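Oxidoreductase, NAD-binding/iron-sulfur cluster-binding protein (Nitratireductor pacificus pht-3B, PDB 6ZXU) is a catabolic reductive dehalogenase that binds cobalamin and two [4Fe-4S] clusters, with which it probably removes halogen from its substrates. Local coordinates at residues G391-Y405 and E417-D429. Numbering follows the deposited sequence.
Sequences GADFVGICRAEPWMY and EAYHDYAVVMLID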
ATOM      1  N   GLY A 391       3.375  -4.726  -9.398  1.00 18.66           N
ATOM      2  CA  GLY A 391       2.222  -4.008  -8.774  1.00 17.99           C
ATOM      3  C   GLY A 391       2.504  -2.701  -8.068  1.00 17.53           C
ATOM      4  O   GLY A 391       1.636  -2.182  -7.370  1.00 18.32           O
ATOM      5  N   ALA A 392       3.729  -2.170  -8.173  1.00 16.01           N
ATOM      6  CA  ALA A 392       3.991  -0.859  -7.565  1.00 17.28           C
ATOM      7  C   ALA A 392       3.189   0.239  -8.241  1.00 15.79           C
ATOM      8  O   ALA A 392       2.909   0.173  -9.421  1.00 17.92           O
ATOM      9  CB  ALA A 392       5.490  -0.556  -7.619  1.00 18.46           C
ATOM     10  N   ASP A 393       2.806   1.270  -7.501  1.00 14.12           N
ATOM     11  CA  ASP A 393       2.217   2.477  -8.053  1.00 16.12           C
ATOM     12  C   ASP A 393       3.221   3.556  -8.528  1.00 13.97           C
ATOM     13  O   ASP A 393       2.983   4.200  -9.500  1.00 12.83           O
ATOM     14  CB  ASP A 393       1.208   3.075  -7.061  1.00 15.45           C
ATOM     15  CG  ASP A 393      -0.021   2.054  -6.806  1.00 22.24           C
ATOM     16  OD1 ASP A 393      -0.637   1.627  -7.825  1.00 24.11           O
ATOM     17  OD2 ASP A 393      -0.254   1.584  -5.651  1.00 18.96           O
ATOM     18  N   PHE A 394       4.352   3.671  -7.846  1.00 13.46           N
ATOM     19  CA  PHE A 394       5.490   4.496  -8.249  1.00 14.29           C
ATOM     20  C   PHE A 394       6.776   3.773  -7.959  1.00 14.20           C
ATOM     21  O   PHE A 394       6.910   3.108  -6.915  1.00 14.04           O
ATOM     22  CB  PHE A 394       5.494   5.820  -7.492  1.00 16.25           C
ATOM     23  CG  PHE A 394       4.323   6.716  -7.767  1.00 13.90           C
ATOM     24  CD1 PHE A 394       3.114   6.516  -7.136  1.00 14.74           C
ATOM     25  CD2 PHE A 394       4.386   7.685  -8.730  1.00 14.44           C
ATOM     26  CE1 PHE A 394       2.002   7.288  -7.433  1.00 14.73           C
ATOM     27  CE2 PHE A 394       3.267   8.469  -9.021  1.00 15.71           C
ATOM     28  CZ  PHE A 394       2.085   8.259  -8.369  1.00 15.35           C
ATOM     29  N   VAL A 395       7.752   3.945  -8.800  1.00 12.78           N
ATOM     30  CA  VAL A 395       9.110   3.468  -8.594  1.00 15.61           C
ATOM     31  C   VAL A 395      10.111   4.622  -8.869  1.00 14.85           C
ATOM     32  O   VAL A 395       9.976   5.344  -9.847  1.00 12.58           O
ATOM     33  CB  VAL A 395       9.514   2.277  -9.518  1.00 14.69           C
ATOM     34  CG1 VAL A 395      10.889   1.749  -9.148  1.00 16.49           C
ATOM     35  CG2 VAL A 395       8.517   1.150  -9.479  1.00 14.31           C
ATOM     36  N   GLY A 396      10.997   4.834  -7.920  1.00 16.10           N
ATOM     37  CA  GLY A 396      12.091   5.780  -8.070  1.00 15.96           C
ATOM     38  C   GLY A 396      13.362   5.189  -7.498  1.00 13.45           C
ATOM     39  O   GLY A 396      13.342   4.315  -6.678  1.00 13.88           O
ATOM     40  N   ILE A 397      14.487   5.773  -7.846  1.00 12.27           N
ATOM     41  CA  ILE A 397      15.786   5.308  -7.482  1.00 15.18           C
ATOM     42  C   ILE A 397      16.676   6.456  -7.056  1.00 13.34           C
ATOM     43  O   ILE A 397      16.662   7.523  -7.699  1.00 16.96           O
ATOM     44  CB  ILE A 397      16.473   4.592  -8.716  1.00 18.18           C
ATOM     45  CG1 ILE A 397      15.559   3.480  -9.244  1.00 17.69           C
ATOM     46  CG2 ILE A 397      17.826   4.031  -8.276  1.00 15.93           C
ATOM     47  CD1 ILE A 397      15.922   2.972 -10.597  1.00 20.33           C
ATOM     48  N   CYS A 398      17.369   6.279  -5.975  1.00 15.38           N
ATOM     49  CA  CYS A 398      18.339   7.262  -5.446  1.00 17.92           C
ATOM     50  C   CYS A 398      19.571   6.558  -4.917  1.00 18.75           C
ATOM     51  O   CYS A 398      19.582   5.357  -4.707  1.00 14.88           O
ATOM     52  CB  CYS A 398      17.702   8.215  -4.398  1.00 17.51           C
ATOM     53  SG  CYS A 398      17.251   7.470  -2.826  1.00 17.71           S
ATOM     54  N   ARG A 399      20.655   7.317  -4.686  1.00 18.13           N
ATOM     55  CA  ARG A 399      21.751   6.793  -3.866  1.00 20.39           C
ATOM     56  C   ARG A 399      21.357   6.633  -2.410  1.00 21.88           C
ATOM     57  O   ARG A 399      20.751   7.522  -1.818  1.00 19.15           O
ATOM     58  CB  ARG A 399      22.958   7.746  -3.950  1.00 22.43           C
ATOM     59  CG  ARG A 399      23.553   7.673  -5.314  1.00 28.80           C
ATOM     60  CD  ARG A 399      25.013   8.174  -5.408  1.00 41.07           C
ATOM     61  NE  ARG A 399      25.596   7.646  -6.669  1.00 48.49           N
ATOM     62  CZ  ARG A 399      26.301   6.506  -6.767  1.00 49.14           C
ATOM     63  NH1 ARG A 399      26.587   5.763  -5.692  1.00 45.28           N
ATOM     64  NH2 ARG A 399      26.782   6.150  -7.953  1.00 62.62           N
ATOM     65  N   ALA A 400      21.744   5.523  -1.826  1.00 21.51           N
ATOM     66  CA  ALA A 400      21.513   5.231  -0.404  1.00 22.03           C
ATOM     67  C   ALA A 400      22.628   5.864   0.397  1.00 22.65           C
ATOM     68  O   ALA A 400      23.667   5.253   0.637  1.00 22.54           O
ATOM     69  CB  ALA A 400      21.472   3.716  -0.165  1.00 20.64           C
ATOM     70  N   GLU A 401      22.434   7.089   0.807  1.00 21.22           N
ATOM     71  CA  GLU A 401      23.449   7.807   1.506  1.00 19.22           C
ATOM     72  C   GLU A 401      23.589   7.324   2.925  1.00 21.41           C
ATOM     73  O   GLU A 401      22.658   6.781   3.500  1.00 19.94           O
ATOM     74  CB  GLU A 401      23.190   9.277   1.404  1.00 20.90           C
ATOM     75  CG  GLU A 401      23.050   9.721  -0.035  1.00 20.34           C
ATOM     76  CD  GLU A 401      22.865  11.220  -0.175  1.00 24.21           C
ATOM     77  OE1 GLU A 401      23.636  11.963   0.475  1.00 25.60           O
ATOM     78  OE2 GLU A 401      21.940  11.670  -0.934  1.00 28.11           O
ATOM     79  N   PRO A 402      24.788   7.415   3.502  1.00 23.21           N
ATOM     80  CA  PRO A 402      24.997   6.784   4.815  1.00 22.76           C
ATOM     81  C   PRO A 402      24.091   7.311   5.878  1.00 21.20           C
ATOM     82  O   PRO A 402      23.642   6.542   6.754  1.00 19.97           O
ATOM     83  CB  PRO A 402      26.514   7.077   5.155  1.00 23.06           C
ATOM     84  CG  PRO A 402      27.097   7.230   3.777  1.00 25.43           C
ATOM     85  CD  PRO A 402      26.072   7.897   2.917  1.00 26.93           C
ATOM     86  N   TRP A 403      23.748   8.585   5.795  1.00 19.58           N
ATOM     87  CA  TRP A 403      22.916   9.151   6.839  1.00 20.60           C
ATOM     88  C   TRP A 403      21.444   8.639   6.743  1.00 19.70           C
ATOM     89  O   TRP A 403      20.650   9.019   7.600  1.00 20.02           O
ATOM     90  CB  TRP A 403      22.946  10.703   6.791  1.00 20.57           C
ATOM     91  CG  TRP A 403      22.700  11.275   5.434  1.00 21.65           C
ATOM     92  CD1 TRP A 403      23.624  11.505   4.457  1.00 22.62           C
ATOM     93  CD2 TRP A 403      21.457  11.666   4.888  1.00 20.53           C
ATOM     94  NE1 TRP A 403      23.013  12.035   3.353  1.00 24.97           N
ATOM     95  CE2 TRP A 403      21.677  12.110   3.611  1.00 21.91           C
ATOM     96  CE3 TRP A 403      20.128  11.656   5.372  1.00 21.74           C
ATOM     97  CZ2 TRP A 403      20.649  12.606   2.808  1.00 24.19           C
ATOM     98  CZ3 TRP A 403      19.151  12.148   4.593  1.00 19.47           C
ATOM     99  CH2 TRP A 403      19.408  12.623   3.322  1.00 21.27           C
ATOM    100  N   MET A 404      21.092   7.908   5.681  1.00 15.85           N
ATOM    101  CA  MET A 404      19.721   7.328   5.510  1.00 16.36           C
ATOM    102  C   MET A 404      19.590   5.961   6.271  1.00 17.81           C
ATOM    103  O   MET A 404      18.490   5.492   6.506  1.00 17.62           O
ATOM    104  CB  MET A 404      19.418   7.083   4.047  1.00 14.91           C
ATOM    105  CG  MET A 404      19.366   8.347   3.190  1.00 17.77           C
ATOM    106  SD  MET A 404      19.088   7.884   1.486  1.00 21.38           S
ATOM    107  CE  MET A 404      18.937   9.484   0.704  1.00 18.56           C
ATOM    108  N   TYR A 405      20.721   5.361   6.676  1.00 13.94           N
ATOM    109  CA  TYR A 405      20.716   4.171   7.485  1.00 15.92           C
ATOM    110  C   TYR A 405      20.625   4.541   8.939  1.00 15.43           C
ATOM    111  O   TYR A 405      21.209   5.533   9.383  1.00 15.61           O
ATOM    112  CB  TYR A 405      21.972   3.326   7.234  1.00 15.86           C
ATOM    113  CG  TYR A 405      22.118   2.722   5.859  1.00 16.48           C
ATOM    114  CD1 TYR A 405      22.503   3.492   4.776  1.00 18.79           C
ATOM    115  CD2 TYR A 405      21.912   1.387   5.655  1.00 17.00           C
ATOM    116  CE1 TYR A 405      22.672   2.930   3.525  1.00 17.20           C
ATOM    117  CE2 TYR A 405      22.093   0.802   4.409  1.00 17.73           C
ATOM    118  CZ  TYR A 405      22.485   1.546   3.360  1.00 18.40           C
ATOM    119  OH  TYR A 405      22.673   0.973   2.151  1.00 19.26           O
ATOM    120  N   GLU A 417      25.955  -0.732   9.222  1.00 22.20           N
ATOM    121  CA  GLU A 417      26.814  -0.201   8.198  1.00 26.82           C
ATOM    122  C   GLU A 417      25.992   0.275   7.042  1.00 21.19           C
ATOM    123  O   GLU A 417      24.897  -0.247   6.778  1.00 22.69           O
ATOM    124  CB  GLU A 417      27.766  -1.279   7.657  1.00 32.67           C
ATOM    125  CG  GLU A 417      28.713  -1.850   8.732  1.00 41.75           C
ATOM    126  CD  GLU A 417      29.536  -0.785   9.451  1.00 52.86           C
ATOM    127  OE1 GLU A 417      29.612  -0.826  10.746  1.00 58.74           O
ATOM    128  OE2 GLU A 417      30.094   0.101   8.703  1.00 64.52           O
ATOM    129  N   ALA A 418      26.491   1.250   6.336  1.00 20.92           N
ATOM    130  CA  ALA A 418      25.888   1.635   5.052  1.00 20.90           C
ATOM    131  C   ALA A 418      26.299   0.640   3.955  1.00 23.84           C
ATOM    132  O   ALA A 418      27.132   0.959   3.108  1.00 23.38           O
ATOM    133  CB  ALA A 418      26.282   3.074   4.694  1.00 22.09           C
ATOM    134  N   TYR A 419      25.678  -0.522   3.913  1.00 20.33           N
ATOM    135  CA  TYR A 419      26.199  -1.602   3.132  1.00 19.44           C
ATOM    136  C   TYR A 419      25.890  -1.615   1.652  1.00 22.56           C
ATOM    137  O   TYR A 419      26.542  -2.339   0.915  1.00 20.90           O
ATOM    138  CB  TYR A 419      25.846  -2.943   3.815  1.00 21.03           C
ATOM    139  CG  TYR A 419      24.406  -3.022   4.302  1.00 19.53           C
ATOM    140  CD1 TYR A 419      23.377  -3.191   3.415  1.00 20.13           C
ATOM    141  CD2 TYR A 419      24.119  -2.949   5.647  1.00 19.55           C
ATOM    142  CE1 TYR A 419      22.042  -3.259   3.846  1.00 20.03           C
ATOM    143  CE2 TYR A 419      22.840  -3.024   6.107  1.00 22.08           C
ATOM    144  CZ  TYR A 419      21.778  -3.164   5.184  1.00 22.03           C
ATOM    145  OH  TYR A 419      20.478  -3.315   5.658  1.00 19.89           O
ATOM    146  N   HIS A 420      24.900  -0.850   1.145  1.00 19.61           N
ATOM    147  CA  HIS A 420      24.557  -0.850  -0.230  1.00 18.38           C
ATOM    148  C   HIS A 420      24.602   0.585  -0.785  1.00 19.21           C
ATOM    149  O   HIS A 420      24.373   1.537  -0.090  1.00 20.77           O
ATOM    150  CB  HIS A 420      23.155  -1.377  -0.486  1.00 17.21           C
ATOM    151  CG  HIS A 420      22.990  -2.822  -0.244  1.00 18.31           C
ATOM    152  ND1 HIS A 420      21.868  -3.352   0.335  1.00 18.13           N
ATOM    153  CD2 HIS A 420      23.832  -3.865  -0.447  1.00 18.79           C
ATOM    154  CE1 HIS A 420      22.023  -4.660   0.476  1.00 18.60           C
ATOM    155  NE2 HIS A 420      23.211  -4.982   0.007  1.00 18.36           N
ATOM    156  N   ASP A 421      24.800   0.680  -2.077  1.00 18.53           N
ATOM    157  CA  ASP A 421      24.958   1.952  -2.790  1.00 20.34           C
ATOM    158  C   ASP A 421      23.710   2.659  -3.215  1.00 18.32           C
ATOM    159  O   ASP A 421      23.723   3.846  -3.351  1.00 16.88           O
ATOM    160  CB  ASP A 421      25.767   1.663  -4.050  1.00 22.55           C
ATOM    161  CG  ASP A 421      27.290   1.332  -3.747  1.00 31.39           C
ATOM    162  OD1 ASP A 421      27.780   1.740  -2.674  1.00 29.51           O
ATOM    163  OD2 ASP A 421      27.923   0.614  -4.593  1.00 33.20           O
ATOM    164  N   TYR A 422      22.641   1.906  -3.514  1.00 17.33           N
ATOM    165  CA  TYR A 422      21.437   2.472  -4.084  1.00 17.23           C
ATOM    166  C   TYR A 422      20.198   2.065  -3.299  1.00 16.58           C
ATOM    167  O   TYR A 422      20.178   1.033  -2.662  1.00 15.99           O
ATOM    168  CB  TYR A 422      21.252   2.027  -5.537  1.00 19.09           C
ATOM    169  CG  TYR A 422      22.349   2.426  -6.463  1.00 22.41           C
ATOM    170  CD1 TYR A 422      22.413   3.734  -6.952  1.00 26.10           C
ATOM    171  CD2 TYR A 422      23.421   1.551  -6.730  1.00 26.24           C
ATOM    172  CE1 TYR A 422      23.452   4.150  -7.747  1.00 28.53           C
ATOM    173  CE2 TYR A 422      24.472   1.960  -7.517  1.00 30.11           C
ATOM    174  CZ  TYR A 422      24.467   3.235  -8.021  1.00 28.32           C
ATOM    175  OH  TYR A 422      25.463   3.660  -8.812  1.00 33.72           O
ATOM    176  N   ALA A 423      19.180   2.910  -3.368  1.00 15.61           N
ATOM    177  CA  ALA A 423      17.863   2.637  -2.757  1.00 15.05           C
ATOM    178  C   ALA A 423      16.842   2.682  -3.860  1.00 14.49           C
ATOM    179  O   ALA A 423      16.782   3.651  -4.636  1.00 13.76           O
ATOM    180  CB  ALA A 423      17.510   3.679  -1.701  1.00 14.10           C
ATOM    181  N   VAL A 424      16.117   1.596  -4.013  1.00 13.89           N
ATOM    182  CA  VAL A 424      14.953   1.542  -4.893  1.00 14.45           C
ATOM    183  C   VAL A 424      13.719   1.729  -3.994  1.00 13.14           C
ATOM    184  O   VAL A 424      13.512   1.025  -3.030  1.00 13.80           O
ATOM    185  CB  VAL A 424      14.853   0.228  -5.638  1.00 14.40           C
ATOM    186  CG1 VAL A 424      13.651   0.235  -6.613  1.00 12.16           C
ATOM    187  CG2 VAL A 424      16.166   0.011  -6.382  1.00 15.74           C
ATOM    188  N   VAL A 425      12.977   2.800  -4.276  1.00 13.12           N
ATOM    189  CA  VAL A 425      11.866   3.229  -3.468  1.00 13.44           C
ATOM    190  C   VAL A 425      10.597   3.027  -4.289  1.00 14.78           C
ATOM    191  O   VAL A 425      10.466   3.484  -5.436  1.00 14.17           O
ATOM    192  CB  VAL A 425      11.976   4.715  -3.117  1.00 14.86           C
ATOM    193  CG1 VAL A 425      10.921   5.125  -2.110  1.00 15.45           C
ATOM    194  CG2 VAL A 425      13.351   4.988  -2.560  1.00 17.41           C
ATOM    195  N   MET A 426       9.626   2.376  -3.661  1.00 14.54           N
ATOM    196  CA  MET A 426       8.321   2.150  -4.306  1.00 14.49           C
ATOM    197  C   MET A 426       7.208   2.592  -3.409  1.00 13.97           C
ATOM    198  O   MET A 426       7.305   2.491  -2.207  1.00 15.60           O
ATOM    199  CB  MET A 426       8.164   0.732  -4.683  1.00 15.95           C
ATOM    200  CG  MET A 426       9.145   0.401  -5.755  1.00 20.38           C
ATOM    201  SD  MET A 426       9.293  -1.324  -6.195  1.00 22.01           S
ATOM    202  CE  MET A 426       9.988  -1.952  -4.644  1.00 20.71           C
ATOM    203  N   LEU A 427       6.201   3.206  -4.005  1.00 14.61           N
ATOM    204  CA  LEU A 427       5.007   3.664  -3.295  1.00 14.12           C
ATOM    205  C   LEU A 427       3.824   2.751  -3.659  1.00 12.96           C
ATOM    206  O   LEU A 427       3.627   2.440  -4.817  1.00 15.37           O
ATOM    207  CB  LEU A 427       4.707   5.069  -3.590  1.00 14.72           C
ATOM    208  CG  LEU A 427       5.711   6.185  -3.350  1.00 16.07           C
ATOM    209  CD1 LEU A 427       5.006   7.546  -3.687  1.00 16.44           C
ATOM    210  CD2 LEU A 427       6.192   6.213  -1.925  1.00 16.73           C
ATOM    211  N   ILE A 428       3.081   2.377  -2.659  1.00 13.02           N
ATOM    212  CA  ILE A 428       1.826   1.621  -2.763  1.00 14.66           C
ATOM    213  C   ILE A 428       0.712   2.543  -2.267  1.00 14.31           C
ATOM    214  O   ILE A 428       0.770   3.009  -1.132  1.00 15.01           O
ATOM    215  CB  ILE A 428       1.882   0.337  -1.936  1.00 16.49           C
ATOM    216  CG1 ILE A 428       3.110  -0.517  -2.255  1.00 17.99           C
ATOM    217  CG2 ILE A 428       0.600  -0.449  -2.133  1.00 19.97           C
ATOM    218  CD1 ILE A 428       3.071  -1.024  -3.684  1.00 18.82           C
ATOM    219  N   ASP A 429      -0.266   2.762  -3.112  1.00 16.55           N
ATOM    220  CA  ASP A 429      -1.435   3.588  -2.836  1.00 17.67           C
ATOM    221  C   ASP A 429      -2.242   2.887  -1.729  1.00 18.77           C
ATOM    222  O   ASP A 429      -2.564   1.709  -1.830  1.00 20.43           O
ATOM    223  CB  ASP A 429      -2.272   3.803  -4.099  1.00 20.14           C
ATOM    224  CG  ASP A 429      -3.389   4.794  -3.913  1.00 21.47           C
ATOM    225  OD1 ASP A 429      -3.828   5.047  -2.728  1.00 20.36           O
ATOM    226  OD2 ASP A 429      -3.911   5.268  -4.955  1.00 21.45           O
TER
HETATM  227  O   HOH W   1      26.015   5.728  -2.689  1.00 36.79           O
HETATM  228  O   HOH W   2      25.766   3.846   0.895  1.00 36.01           O
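Two donors grip the carbonyl oxygen O of His420: Tyr405 OH at 2.9 Å, tilted from the carbonyl plane, and a water. Ala418 CA sits over the centre of one face of the Tyr405 ring, a CH-pi contact 3.7 Å from the centroid, and the CE2 edge meets the face of Tyr419 in a T-shaped stack with planes at 75°. With an alanine in place of Tyr405, His420 O would probably lose its hydroxyl donor, and the face of Tyr419 and the CA of Ala418 the ring packed against them. Tyr419 is itself held through its hydroxyl by Glu483. Beyond this loop the segments pair as antiparallel strands, 394-399 forming an outer strand of a four-stranded antiparallel sheet. The ladder ends in a classic beta bulge: Asp393 N donates to Leu427 O at 3.0 Å, and Phe394 N adds a weak bond to the same oxygen. Asp393, with CG anti to its carbonyl carbon (chi1 -63°), turns OD2 to receive Asp429 N at 2.8 Å on its anti side. On one face of the sheet Val395 lies alongside Met426, CG2 to CG 3.9 Å; on the other, Phe394 and Leu427 touch through their CB atoms, and Leu427 CD1 approaches Phe394 CD1 obliquely to the ring, the Leu427 side chain being about 5 Å from the bound cobalamin (nearest atoms). Near the opposite end, the extended Arg399 chain runs beside Tyr422, whose CE1 lies over the guanidinium at 3.8 Å, while a water joins NH1 to Asp421 O.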